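Local coordinates for exopolysaccharide biosynthesis protein (Pantoea stewartii subsp. stewartii DC283, PDB 6TGF), which modifies the glycan biofilm of the bacterium as a hydrolase with a bacteriophage tailspike-like parallel beta-helix fold, at the interface of chains A and B. Coordinates in Å, arbitrary orientation; residue numbers count along the deposited sequence, not the author numbering. Chains: chain A/B, Exopolysaccharide biosynthesis protein.

Contact 1: the interface of chains A and B. Residues chain A 608-609, 680, 682, 689; chain B 682-683, 688-689.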
ATOM      1  N   ALA A 608      33.271  27.697 -30.121  1.00 39.40           N
ATOM      2  CA  ALA A 608      33.389  28.208 -28.734  1.00 39.46           C
ATOM      3  C   ALA A 608      32.801  29.618 -28.623  1.00 39.48           C
ATOM      4  O   ALA A 608      32.409  30.189 -29.659  1.00 39.42           O
ATOM      5  CB  ALA A 608      34.834  28.183 -28.302  1.00 39.51           C
ATOM      6  N   GLU A 609      32.730  30.132 -27.393  1.00 39.69           N
ATOM      7  CA  GLU A 609      32.306  31.519 -27.064  1.00 39.88           C
ATOM      8  C   GLU A 609      33.183  32.053 -25.925  1.00 39.98           C
ATOM      9  O   GLU A 609      33.772  31.226 -25.200  1.00 40.24           O
ATOM     10  CB  GLU A 609      30.834  31.557 -26.650  1.00 39.97           C
ATOM     11  CG  GLU A 609      29.869  31.174 -27.756  1.00 39.89           C
ATOM     12  CD  GLU A 609      28.402  31.288 -27.376  1.00 39.97           C
ATOM     13  OE1 GLU A 609      27.545  31.016 -28.241  1.00 39.83           O
ATOM     14  OE2 GLU A 609      28.117  31.648 -26.216  1.00 40.02           O
ATOM     15  N   PHE A 680      32.945  27.641 -36.785  1.00 43.91           N
ATOM     16  CA  PHE A 680      31.552  28.042 -36.454  1.00 43.58           C
ATOM     17  C   PHE A 680      30.902  28.614 -37.719  1.00 43.60           C
ATOM     18  O   PHE A 680      31.629  28.950 -38.674  1.00 43.72           O
ATOM     19  CB  PHE A 680      31.519  29.009 -35.265  1.00 43.35           C
ATOM     20  CG  PHE A 680      31.740  30.463 -35.596  1.00 43.28           C
ATOM     21  CD1 PHE A 680      30.678  31.285 -35.947  1.00 43.31           C
ATOM     22  CD2 PHE A 680      33.009  31.019 -35.530  1.00 43.13           C
ATOM     23  CE1 PHE A 680      30.884  32.625 -36.238  1.00 43.36           C
ATOM     24  CE2 PHE A 680      33.212  32.358 -35.821  1.00 43.21           C
ATOM     25  CZ  PHE A 680      32.151  33.159 -36.175  1.00 43.34           C
ATOM     26  N   LEU A 682      27.145  30.831 -38.394  1.00 43.24           N
ATOM     27  CA  LEU A 682      25.855  31.473 -38.018  1.00 43.55           C
ATOM     28  C   LEU A 682      25.334  32.276 -39.215  1.00 43.91           C
ATOM     29  O   LEU A 682      25.967  33.292 -39.564  1.00 44.08           O
ATOM     30  CB  LEU A 682      26.078  32.365 -36.792  1.00 43.44           C
ATOM     31  CG  LEU A 682      24.852  33.122 -36.279  1.00 43.51           C
ATOM     32  CD1 LEU A 682      23.719  32.170 -35.924  1.00 43.44           C
ATOM     33  CD2 LEU A 682      25.216  33.981 -35.077  1.00 43.50           C
ATOM     34  N   VAL A 689      28.092  34.825 -40.971  1.00 48.80           N
ATOM     35  CA  VAL A 689      29.505  34.933 -40.496  1.00 48.56           C
ATOM     36  C   VAL A 689      29.932  33.579 -39.917  1.00 48.16           C
ATOM     37  O   VAL A 689      29.085  32.907 -39.296  1.00 48.11           O
ATOM     38  CB  VAL A 689      29.671  36.068 -39.463  1.00 48.56           C
ATOM     39  CG1 VAL A 689      28.697  35.939 -38.303  1.00 48.48           C
ATOM     40  CG2 VAL A 689      31.101  36.171 -38.948  1.00 48.52           C
TER
ATOM     41  N   LEU B 682      31.727  35.208 -30.372  1.00 44.42           N
ATOM     42  CA  LEU B 682      31.531  33.946 -31.134  1.00 44.39           C
ATOM     43  C   LEU B 682      32.779  33.694 -31.988  1.00 44.44           C
ATOM     44  O   LEU B 682      33.026  34.492 -32.914  1.00 44.64           O
ATOM     45  CB  LEU B 682      30.267  34.079 -31.992  1.00 44.21           C
ATOM     46  CG  LEU B 682      29.904  32.864 -32.845  1.00 44.32           C
ATOM     47  CD1 LEU B 682      29.653  31.635 -31.983  1.00 44.29           C
ATOM     48  CD2 LEU B 682      28.687  33.158 -33.708  1.00 44.46           C
ATOM     49  N   HIS B 683      33.540  32.639 -31.679  1.00 44.36           N
ATOM     50  CA  HIS B 683      34.842  32.319 -32.324  1.00 44.71           C
ATOM     51  C   HIS B 683      35.058  30.802 -32.389  1.00 44.97           C
ATOM     52  O   HIS B 683      34.123  30.053 -32.046  1.00 44.93           O
ATOM     53  CB  HIS B 683      35.981  33.035 -31.582  1.00 44.78           C
ATOM     54  CG  HIS B 683      36.140  32.618 -30.158  1.00 44.65           C
ATOM     55  ND1 HIS B 683      36.815  31.469 -29.792  1.00 44.80           N
ATOM     56  CD2 HIS B 683      35.730  33.197 -29.010  1.00 44.50           C
ATOM     57  CE1 HIS B 683      36.806  31.355 -28.480  1.00 44.82           C
ATOM     58  NE2 HIS B 683      36.146  32.402 -27.976  1.00 44.60           N
ATOM     59  N   GLY B 688      37.024  34.908 -35.379  1.00 47.13           N
ATOM     60  CA  GLY B 688      35.609  35.071 -34.996  1.00 46.72           C
ATOM     61  C   GLY B 688      35.168  36.522 -34.958  1.00 46.46           C
ATOM     62  O   GLY B 688      35.846  37.374 -35.568  1.00 46.51           O
ATOM     63  N   VAL B 689      34.061  36.783 -34.256  1.00 46.11           N
ATOM     64  CA  VAL B 689      33.365  38.102 -34.196  1.00 45.87           C
ATOM     65  C   VAL B 689      32.911  38.344 -32.750  1.00 45.64           C
ATOM     66  O   VAL B 689      32.724  37.352 -32.018  1.00 45.63           O
ATOM     67  CB  VAL B 689      32.186  38.142 -35.192  1.00 45.78           C
ATOM     68  CG1 VAL B 689      31.195  37.011 -34.956  1.00 45.59           C
ATOM     69  CG2 VAL B 689      31.475  39.486 -35.196  1.00 45.77           C
TER
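B:Leu682 lies over one face of the A:Phe680 ring, and this apolar pair is the tight part of this contact between like chains. CG of B:Leu682 stands 3.8 Å from the centroid of the A:Phe680 ring, displaced toward the rim on the CD1/CE1 side. The methyl CD2 of B:Leu682 reaches 3.4 Å from A:Phe680 CE1. The leucine CG is anti to its backbone N (chi1 -180°), which carries the branch out of strand 680-683 of chain B and onto the ring. The opposite rim meets backbone: A:Phe680 CE2 comes within 3.7 Å of B:Gly688 CA, where glycine brings main chain against the ring.

Packing thins out on both flanks. Toward A:Ala608, strand 602-610 of chain A runs antiparallel to strand 680-683 of chain B. There the amide N of A:Ala608 donates to the carbonyl O of B:His683 over 3.2 Å, while the return bond is weak. The carbonyl oxygens of A:Ala608 and B:His683 stand too close for two acceptors, at 2.9 Å, so the local model is doubtful here. The imidazole of B:His683 adds a contact through CE1, 3.7 Å from A:Ala608 CB. Toward the other flank, leucine meets leucine through methyls, A:Leu682 CD2 lying 3.8 Å from B:Leu682 CD2. Beyond them the equivalent valines from strands 688-691 barely touch, with A:Val689 CG2 4.1 Å from B:Val689 CG1.

Contact 2: the interface of chains A and B. Residues chain A 566, 568-570, 573, 587; chain B 558, 596, 598.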
ATOM      1  N   GLN A 566      33.941  28.608 -18.341  1.00 42.68           N
ATOM      2  CA  GLN A 566      35.059  29.360 -18.971  1.00 43.25           C
ATOM      3  C   GLN A 566      36.391  28.938 -18.344  1.00 44.10           C
ATOM      4  O   GLN A 566      36.372  28.341 -17.248  1.00 44.35           O
ATOM      5  CB  GLN A 566      34.841  30.867 -18.808  1.00 43.27           C
ATOM      6  CG  GLN A 566      35.124  31.386 -17.406  1.00 43.51           C
ATOM      7  CD  GLN A 566      34.778  32.847 -17.267  1.00 43.57           C
ATOM      8  OE1 GLN A 566      33.616  33.214 -17.097  1.00 43.53           O
ATOM      9  NE2 GLN A 566      35.792  33.696 -17.328  1.00 43.43           N
ATOM     10  N   GLN A 568      39.987  30.714 -16.835  1.00 47.91           N
ATOM     11  CA  GLN A 568      40.266  31.928 -16.015  1.00 48.99           C
ATOM     12  C   GLN A 568      39.129  32.146 -15.011  1.00 49.47           C
ATOM     13  O   GLN A 568      37.953  31.981 -15.394  1.00 49.47           O
ATOM     14  CB  GLN A 568      40.433  33.185 -16.878  1.00 49.17           C
ATOM     15  CG  GLN A 568      41.472  33.050 -17.981  1.00 49.30           C
ATOM     16  CD  GLN A 568      42.825  32.651 -17.445  1.00 49.74           C
ATOM     17  OE1 GLN A 568      43.357  31.593 -17.775  1.00 49.77           O
ATOM     18  NE2 GLN A 568      43.383  33.490 -16.588  1.00 50.31           N
ATOM     19  N   PHE A 569      39.481  32.503 -13.773  1.00 50.24           N
ATOM     20  CA  PHE A 569      38.541  32.899 -12.692  1.00 50.75           C
ATOM     21  C   PHE A 569      39.134  34.069 -11.894  1.00 51.29           C
ATOM     22  O   PHE A 569      38.762  34.244 -10.718  1.00 51.62           O
ATOM     23  CB  PHE A 569      38.230  31.693 -11.801  1.00 50.95           C
ATOM     24  CG  PHE A 569      39.445  30.968 -11.280  1.00 51.24           C
ATOM     25  CD1 PHE A 569      40.076  31.379 -10.117  1.00 51.70           C
ATOM     26  CD2 PHE A 569      39.962  29.874 -11.959  1.00 51.17           C
ATOM     27  CE1 PHE A 569      41.196  30.712  -9.643  1.00 52.05           C
ATOM     28  CE2 PHE A 569      41.080  29.208 -11.482  1.00 51.53           C
ATOM     29  CZ  PHE A 569      41.696  29.628 -10.326  1.00 51.96           C
ATOM     30  N   ASN A 570      40.017  34.852 -12.523  1.00 51.37           N
ATOM     31  CA  ASN A 570      40.718  36.005 -11.894  1.00 51.81           C
ATOM     32  C   ASN A 570      39.885  37.272 -12.120  1.00 51.73           C
ATOM     33  O   ASN A 570      39.242  37.376 -13.184  1.00 51.41           O
ATOM     34  CB  ASN A 570      42.152  36.158 -12.410  1.00 52.06           C
ATOM     35  CG  ASN A 570      42.252  36.175 -13.921  1.00 51.70           C
ATOM     36  OD1 ASN A 570      42.020  35.159 -14.573  1.00 51.58           O
ATOM     37  ND2 ASN A 570      42.607  37.317 -14.485  1.00 51.61           N
ATOM     38  N   THR A 573      37.815  41.714 -15.016  1.00 52.62           N
ATOM     39  CA  THR A 573      37.206  41.513 -16.362  1.00 52.63           C
ATOM     40  C   THR A 573      36.488  42.795 -16.806  1.00 53.00           C
ATOM     41  O   THR A 573      36.271  42.945 -18.022  1.00 52.72           O
ATOM     42  CB  THR A 573      36.250  40.314 -16.394  1.00 52.43           C
ATOM     43  OG1 THR A 573      35.252  40.495 -15.389  1.00 52.48           O
ATOM     44  CG2 THR A 573      36.961  38.993 -16.192  1.00 52.43           C
ATOM     45  N   THR A 587      34.052  37.701 -18.880  1.00 49.34           N
ATOM     46  CA  THR A 587      33.279  36.725 -18.072  1.00 48.48           C
ATOM     47  C   THR A 587      32.258  36.054 -18.997  1.00 47.24           C
ATOM     48  O   THR A 587      31.674  36.763 -19.846  1.00 46.58           O
ATOM     49  CB  THR A 587      32.625  37.402 -16.860  1.00 48.87           C
ATOM     50  OG1 THR A 587      33.665  38.014 -16.095  1.00 49.06           O
ATOM     51  CG2 THR A 587      31.844  36.438 -15.995  1.00 48.91           C
TER
ATOM     52  N   SER B 558      30.471  29.153 -12.621  1.00 40.53           N
ATOM     53  CA  SER B 558      29.874  29.950 -13.725  1.00 40.05           C
ATOM     54  C   SER B 558      28.347  29.798 -13.725  1.00 39.60           C
ATOM     55  O   SER B 558      27.866  28.659 -13.576  1.00 39.46           O
ATOM     56  CB  SER B 558      30.459  29.558 -15.060  1.00 39.92           C
ATOM     57  OG  SER B 558      31.727  30.165 -15.258  1.00 40.09           O
ATOM     58  N   GLN B 596      30.312  34.738 -13.120  1.00 42.51           N
ATOM     59  CA  GLN B 596      31.301  33.780 -12.557  1.00 43.01           C
ATOM     60  C   GLN B 596      31.815  34.324 -11.222  1.00 44.05           C
ATOM     61  O   GLN B 596      32.187  35.512 -11.177  1.00 44.47           O
ATOM     62  CB  GLN B 596      32.470  33.554 -13.518  1.00 42.75           C
ATOM     63  CG  GLN B 596      33.358  32.382 -13.117  1.00 42.73           C
ATOM     64  CD  GLN B 596      34.682  32.354 -13.841  1.00 42.70           C
ATOM     65  OE1 GLN B 596      35.263  33.389 -14.159  1.00 42.75           O
ATOM     66  NE2 GLN B 596      35.181  31.156 -14.096  1.00 42.57           N
ATOM     67  N   LYS B 598      34.696  34.923  -8.935  1.00 48.32           N
ATOM     68  CA  LYS B 598      36.158  35.105  -9.137  1.00 49.23           C
ATOM     69  C   LYS B 598      36.884  34.705  -7.847  1.00 50.51           C
ATOM     70  O   LYS B 598      36.214  34.181  -6.934  1.00 50.60           O
ATOM     71  CB  LYS B 598      36.453  36.554  -9.539  1.00 49.30           C
ATOM     72  CG  LYS B 598      35.655  37.073 -10.727  1.00 48.91           C
ATOM     73  CD  LYS B 598      35.821  36.243 -11.984  1.00 48.56           C
ATOM     74  CE  LYS B 598      35.141  36.854 -13.190  1.00 48.18           C
ATOM     75  NZ  LYS B 598      35.409  36.076 -14.422  1.00 47.99           N
TER
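The amides of A:Gln566 and B:Gln596 approach from opposite directions and stack, their planes 22° apart and A:Gln566 CD 3.5 Å from B:Gln596 CD. Stacking uses the amide faces, while hydrogen bonds at its NE2 and OE1 fix the rotation of the B:Gln596 amide. On one side NE2 of B:Gln596 donates to the backbone O of A:Gln568 over 3.2 Å, with that oxygen lying in the glutamine's amide plane. On the other side OE1 of B:Gln596 accepts from B:Lys598 NZ at 2.7 Å, in the carbonyl plane.

B:Lys598 both steadies B:Gln596 and reaches chain A directly. Its chain bends at the CB-CG bond (chi2 -57°), and its amino end meets A:Thr587 tip to tip, NZ donating to the hydroxyl OG1 at 3.1 Å. That hydroxyl is itself paired with A:Thr573 OG1 at 3.0 Å, so a second-shell threonine positions the lysine's partner. The methyl of A:Thr573 also faces the amino end, its CG2 3.7 Å from B:Lys598 NZ. If charged, the lysine would probably polarise the B:Gln596 carbonyl and could make NE2 a better donor.

Together these polar links tie the end of strand 589-597 in chain B to loops of chain A, and they probably help hold the subunits together in the C-terminal part of the chains.

Contact 3: the interface of chains A and B. Residues chain A 709, 730-732; chain B 714, 717, 728, 730.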
ATOM      1  N   VAL A 709      29.109  50.347 -58.308  1.00 84.90           N
ATOM      2  CA  VAL A 709      29.859  50.917 -57.149  1.00 85.35           C
ATOM      3  C   VAL A 709      30.614  52.169 -57.610  1.00 85.50           C
ATOM      4  O   VAL A 709      31.339  52.088 -58.622  1.00 85.54           O
ATOM      5  CB  VAL A 709      30.820  49.882 -56.531  1.00 85.62           C
ATOM      6  CG1 VAL A 709      31.419  50.381 -55.223  1.00 85.54           C
ATOM      7  CG2 VAL A 709      30.149  48.534 -56.323  1.00 85.57           C
ATOM      8  N   PRO A 730      36.378  50.506 -44.084  1.00 74.75           N
ATOM      9  CA  PRO A 730      35.858  51.320 -45.180  1.00 75.05           C
ATOM     10  C   PRO A 730      34.642  50.680 -45.865  1.00 75.12           C
ATOM     11  O   PRO A 730      34.511  49.471 -45.822  1.00 74.40           O
ATOM     12  CB  PRO A 730      37.053  51.362 -46.142  1.00 75.13           C
ATOM     13  CG  PRO A 730      37.684  49.997 -45.979  1.00 74.63           C
ATOM     14  CD  PRO A 730      37.508  49.664 -44.510  1.00 74.55           C
ATOM     15  N   TYR A 731      33.792  51.512 -46.469  1.00 75.96           N
ATOM     16  CA  TYR A 731      32.672  51.099 -47.355  1.00 76.68           C
ATOM     17  C   TYR A 731      32.515  52.145 -48.462  1.00 78.33           C
ATOM     18  O   TYR A 731      32.813  53.330 -48.213  1.00 78.55           O
ATOM     19  CB  TYR A 731      31.388  50.889 -46.546  1.00 75.94           C
ATOM     20  CG  TYR A 731      30.821  52.115 -45.873  1.00 75.46           C
ATOM     21  CD1 TYR A 731      30.067  53.038 -46.582  1.00 75.65           C
ATOM     22  CD2 TYR A 731      31.001  52.336 -44.517  1.00 74.95           C
ATOM     23  CE1 TYR A 731      29.529  54.159 -45.969  1.00 75.69           C
ATOM     24  CE2 TYR A 731      30.468  53.450 -43.887  1.00 74.99           C
ATOM     25  CZ  TYR A 731      29.728  54.365 -44.615  1.00 75.26           C
ATOM     26  OH  TYR A 731      29.202  55.465 -44.003  1.00 75.12           O
ATOM     27  N   PHE A 732      32.068  51.714 -49.644  1.00 80.28           N
ATOM     28  CA  PHE A 732      31.896  52.564 -50.851  1.00 81.92           C
ATOM     29  C   PHE A 732      30.405  52.781 -51.119  1.00 83.20           C
ATOM     30  O   PHE A 732      29.582  51.961 -50.667  1.00 83.51           O
ATOM     31  CB  PHE A 732      32.597  51.927 -52.052  1.00 82.31           C
ATOM     32  CG  PHE A 732      34.099  52.047 -52.031  1.00 82.67           C
ATOM     33  CD1 PHE A 732      34.897  50.997 -51.602  1.00 82.52           C
ATOM     34  CD2 PHE A 732      34.717  53.216 -52.437  1.00 83.36           C
ATOM     35  CE1 PHE A 732      36.279  51.107 -51.596  1.00 82.59           C
ATOM     36  CE2 PHE A 732      36.099  53.324 -52.425  1.00 83.23           C
ATOM     37  CZ  PHE A 732      36.878  52.275 -52.002  1.00 82.84           C
TER
ATOM     38  N   PRO B 714      40.728  47.614 -55.077  1.00 87.32           N
ATOM     39  CA  PRO B 714      39.829  46.566 -54.595  1.00 86.73           C
ATOM     40  C   PRO B 714      39.456  45.610 -55.740  1.00 85.98           C
ATOM     41  O   PRO B 714      39.038  46.092 -56.778  1.00 86.28           O
ATOM     42  CB  PRO B 714      38.597  47.336 -54.091  1.00 86.72           C
ATOM     43  CG  PRO B 714      39.120  48.723 -53.769  1.00 86.62           C
ATOM     44  CD  PRO B 714      40.244  48.965 -54.755  1.00 86.96           C
ATOM     45  N   PHE B 717      33.544  43.825 -54.542  1.00 78.63           N
ATOM     46  CA  PHE B 717      32.712  44.314 -53.410  1.00 77.85           C
ATOM     47  C   PHE B 717      31.646  43.270 -53.059  1.00 76.92           C
ATOM     48  O   PHE B 717      31.381  42.371 -53.885  1.00 76.84           O
ATOM     49  CB  PHE B 717      32.036  45.639 -53.768  1.00 78.21           C
ATOM     50  CG  PHE B 717      32.980  46.739 -54.177  1.00 78.60           C
ATOM     51  CD1 PHE B 717      33.454  46.822 -55.479  1.00 79.19           C
ATOM     52  CD2 PHE B 717      33.396  47.692 -53.262  1.00 78.35           C
ATOM     53  CE1 PHE B 717      34.326  47.832 -55.854  1.00 79.26           C
ATOM     54  CE2 PHE B 717      34.266  48.700 -53.641  1.00 78.43           C
ATOM     55  CZ  PHE B 717      34.729  48.771 -54.933  1.00 78.81           C
ATOM     56  N   ALA B 728      28.684  49.071 -50.072  1.00 76.73           N
ATOM     57  CA  ALA B 728      29.604  48.096 -50.705  1.00 76.98           C
ATOM     58  C   ALA B 728      30.852  47.928 -49.830  1.00 76.74           C
ATOM     59  O   ALA B 728      31.630  48.897 -49.723  1.00 76.51           O
ATOM     60  CB  ALA B 728      29.968  48.563 -52.093  1.00 77.15           C
ATOM     61  N   PRO B 730      34.453  46.719 -49.535  1.00 76.57           N
ATOM     62  CA  PRO B 730      35.499  46.411 -50.506  1.00 76.96           C
ATOM     63  C   PRO B 730      36.402  45.265 -50.032  1.00 77.19           C
ATOM     64  O   PRO B 730      36.388  44.957 -48.853  1.00 76.71           O
ATOM     65  CB  PRO B 730      36.283  47.725 -50.577  1.00 76.90           C
ATOM     66  CG  PRO B 730      36.182  48.273 -49.170  1.00 76.45           C
ATOM     67  CD  PRO B 730      34.789  47.889 -48.708  1.00 76.45           C
TER
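A:Phe732 lies against B:Phe717 and B:Pro730 of chain B, and each stage of its side chain has a different neighbour. CB lies near the backbone, 3.9 Å from the carbonyl O of B:Ala728. Beside the backbone N and anti to the carbonyl carbon (chi1 -75°), CG turns the ring toward B:Phe717, whose CE2 stands 3.7 Å away. The two rings are perpendicular: the edge of B:Phe717 is directed at the A:Phe732 ring, with centroids 5.3 Å apart. Farther out, CD1 of A:Phe732 lies 3.7 Å from B:Pro730 CB; its approach to B:Phe717 is too close to be reliable. CE1 then meets the proline, 3.5 Å from B:Pro730 CB, which sits at the edge of the phenylalanine ring and in its plane.

The base of this side chain is fixed by a reciprocal antiparallel pair of backbone hydrogen bonds. A:Phe732 N donates to B:Ala728 O at 2.9 Å, and B:Ala728 N returns a bond to A:Phe732 O at 3.1 Å. Strand 725-731 of chain B is thus joined to the residue just past the matching strand of chain A, and this pairing probably sets the position of the aromatic packing. B:Phe717 is covered from chain A as well: the methyl CG1 of A:Val709 lies over the centre of its face, 3.6 Å from the ring centroid.

The three contacts string out along the C-terminal part of the A-B interface: the C-alpha centres of contact 1 lie about 20 Å from contact 2 and about 24 Å from contact 3, while contacts 2 and 3 are about 40 Å apart. They share no residue, although strand 589-597, used from chain B in contact 2, is followed in sequence by strand 602-610, used from chain A in contact 1. Contacts 1 and 3 combine antiparallel backbone pairing with apolar packing, whereas contact 2 is mainly polar. Spreading different chemistries along the length probably helps to keep neighbouring subunits in register in the three-copy assembly, an arrangement reminiscent of trimeric tailspikes.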